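Side-chain contact in KLLA0C04147p (Kluyveromyces lactis, PDB 5H2A), which is an OSBP-family protein that probably binds and transfers sterols, represented here by its ankyrin-repeat domain: residues L199-F202 with V203-D207. Residues are numbered along the deposited sequence; the frame is centred on the assembly and turned at random.
Sequences LHEF and VKKRD
Glu201 and Lys205, one helical turn apart, run side by side and point the same way, a worked example of an i to i+4 salt bridge laid beside an aromatic ring. Lys205 is extended beyond CG and brings NZ to within 2.8 Å of Glu201 OE2, meeting the anti lone pair of that oxygen, while OE1 turns to Arg161 of helix 139-165. With CG anti to the backbone N (chi1 169°), Glu201 sets its CG 4.0 Å above one face of the Phe202 ring, offset toward the rim. The aliphatic part of Lys205 runs alongside the same ring, pointing the same way, with its CD 3.8 Å from Phe202 CD1. Replacing Glu201 by an alanine would probably leave both Lys205 NZ and Arg161 without this shared carboxylate and free the lysine chain to swing off the ring. Asp207 also runs alongside Phe202, its carboxylate plane 67° from the ring and OD2 3.8 Å from Phe202 CD1.

The backbone closes the helix in the same few residues. Arg206 adopts positive phi (55°), and its N bonds to Val203 O while Asp207 N reaches Phe202 O at 3.0 Å: the two bonds of a Schellman motif. Arg206 NH1 donates a hydrogen bond to Lys204 O at 3.1 Å, the oxygen lying close to the guanidinium plane; NE makes a salt bridge with Asp251. Asp207 at once becomes the N-cap of the next helix, OD1 accepting from Leu210 N and OD2 pairing with Arg167.

On another side of helix 198-204, Leu199 CD1 meets Val203 CG2 at 4.0 Å, and both side chains pack on Leu258 of helix 249-268. Phe202 packs against Leu210, Cys211 and Ile214, joining helix 198-204 to helix 208-215 across the tight turn between them, a pairing of consecutive helices reminiscent of that within ankyrin repeats.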
loop_
_atom_site.group_PDB
_atom_site.type_symbol
_atom_site.label_atom_id
_atom_site.label_comp_id
_atom_site.label_asym_id
_atom_site.label_seq_id
_atom_site.Cartn_x
_atom_site.Cartn_y
_atom_site.Cartn_z
ATOM N N LEU A 199 1.422 21.348 7.116
ATOM C CA LEU A 199 0.826 22.427 6.329
ATOM C C LEU A 199 1.071 23.783 6.987
ATOM O O LEU A 199 1.441 24.742 6.303
ATOM C CB LEU A 199 -0.670 22.185 6.102
ATOM C CG LEU A 199 -1.388 23.227 5.222
ATOM C CD1 LEU A 199 -0.784 23.357 3.795
ATOM C CD2 LEU A 199 -2.890 22.878 5.114
ATOM N N HIS A 200 0.908 23.885 8.315
ATOM C CA HIS A 200 1.269 25.134 8.994
ATOM C C HIS A 200 2.738 25.462 8.791
ATOM O O HIS A 200 3.108 26.620 8.539
ATOM C CB HIS A 200 1.001 25.039 10.493
ATOM C CG HIS A 200 -0.444 24.943 10.835
ATOM N ND1 HIS A 200 -1.059 23.737 11.075
ATOM C CD2 HIS A 200 -1.396 25.894 10.975
ATOM C CE1 HIS A 200 -2.334 23.948 11.347
ATOM N NE2 HIS A 200 -2.562 25.247 11.300
ATOM N N GLU A 201 3.590 24.452 8.967
ATOM C CA GLU A 201 5.034 24.629 8.892
ATOM C C GLU A 201 5.449 25.209 7.545
ATOM O O GLU A 201 6.213 26.183 7.478
ATOM C CB GLU A 201 5.713 23.276 9.147
ATOM C CG GLU A 201 7.198 23.271 8.848
ATOM C CD GLU A 201 7.825 21.878 8.923
ATOM O OE1 GLU A 201 7.142 20.926 9.354
ATOM O OE2 GLU A 201 9.005 21.747 8.532
ATOM N N PHE A 202 4.952 24.628 6.450
ATOM C CA PHE A 202 5.396 25.089 5.147
ATOM C C PHE A 202 4.624 26.296 4.644
ATOM O O PHE A 202 5.137 27.011 3.776
ATOM C CB PHE A 202 5.357 23.933 4.143
ATOM C CG PHE A 202 6.448 22.927 4.403
ATOM C CD1 PHE A 202 7.743 23.166 3.948
ATOM C CD2 PHE A 202 6.206 21.809 5.179
ATOM C CE1 PHE A 202 8.773 22.268 4.225
ATOM C CE2 PHE A 202 7.229 20.898 5.479
ATOM C CZ PHE A 202 8.520 21.128 4.989
ATOM N N VAL A 203 3.435 26.569 5.179
ATOM C CA VAL A 203 2.833 27.877 4.921
ATOM C C VAL A 203 3.702 28.977 5.522
ATOM O O VAL A 203 3.993 29.985 4.869
ATOM C CB VAL A 203 1.391 27.954 5.454
ATOM C CG1 VAL A 203 0.938 29.439 5.492
ATOM C CG2 VAL A 203 0.463 27.117 4.599
ATOM N N LYS A 204 4.140 28.796 6.771
ATOM C CA LYS A 204 4.988 29.809 7.395
ATOM C C LYS A 204 6.322 29.940 6.678
ATOM O O LYS A 204 6.871 31.046 6.593
ATOM C CB LYS A 204 5.197 29.483 8.878
ATOM C CG LYS A 204 3.959 29.769 9.728
ATOM C CD LYS A 204 4.231 29.615 11.225
ATOM C CE LYS A 204 4.476 28.183 11.637
ATOM N NZ LYS A 204 4.580 28.077 13.126
ATOM N N LYS A 205 6.844 28.836 6.133
ATOM C CA LYS A 205 8.057 28.872 5.327
ATOM C C LYS A 205 7.841 29.485 3.947
ATOM O O LYS A 205 8.826 29.670 3.223
ATOM C CB LYS A 205 8.624 27.457 5.180
ATOM C CG LYS A 205 9.317 26.944 6.451
ATOM C CD LYS A 205 9.644 25.453 6.311
ATOM C CE LYS A 205 10.468 24.945 7.502
ATOM N NZ LYS A 205 10.825 23.509 7.271
ATOM N N ARG A 206 6.592 29.799 3.571
ATOM C CA ARG A 206 6.275 30.310 2.232
ATOM C C ARG A 206 6.771 29.367 1.142
ATOM O O ARG A 206 7.176 29.800 0.063
ATOM C CB ARG A 206 6.847 31.713 2.013
ATOM C CG ARG A 206 5.886 32.816 2.363
ATOM C CD ARG A 206 5.657 32.880 3.841
ATOM N NE ARG A 206 4.718 33.941 4.218
ATOM C CZ ARG A 206 4.459 34.266 5.481
ATOM N NH1 ARG A 206 5.078 33.617 6.462
ATOM N NH2 ARG A 206 3.598 35.234 5.767
ATOM N N ASP A 207 6.750 28.068 1.415
ATOM C CA ASP A 207 7.278 27.084 0.478
ATOM C C ASP A 207 6.103 26.655 -0.400
ATOM O O ASP A 207 5.373 25.724 -0.081
ATOM C CB ASP A 207 7.915 25.916 1.229
ATOM C CG ASP A 207 8.726 25.009 0.317
ATOM O OD1 ASP A 207 8.457 24.996 -0.911
ATOM O OD2 ASP A 207 9.638 24.313 0.819
#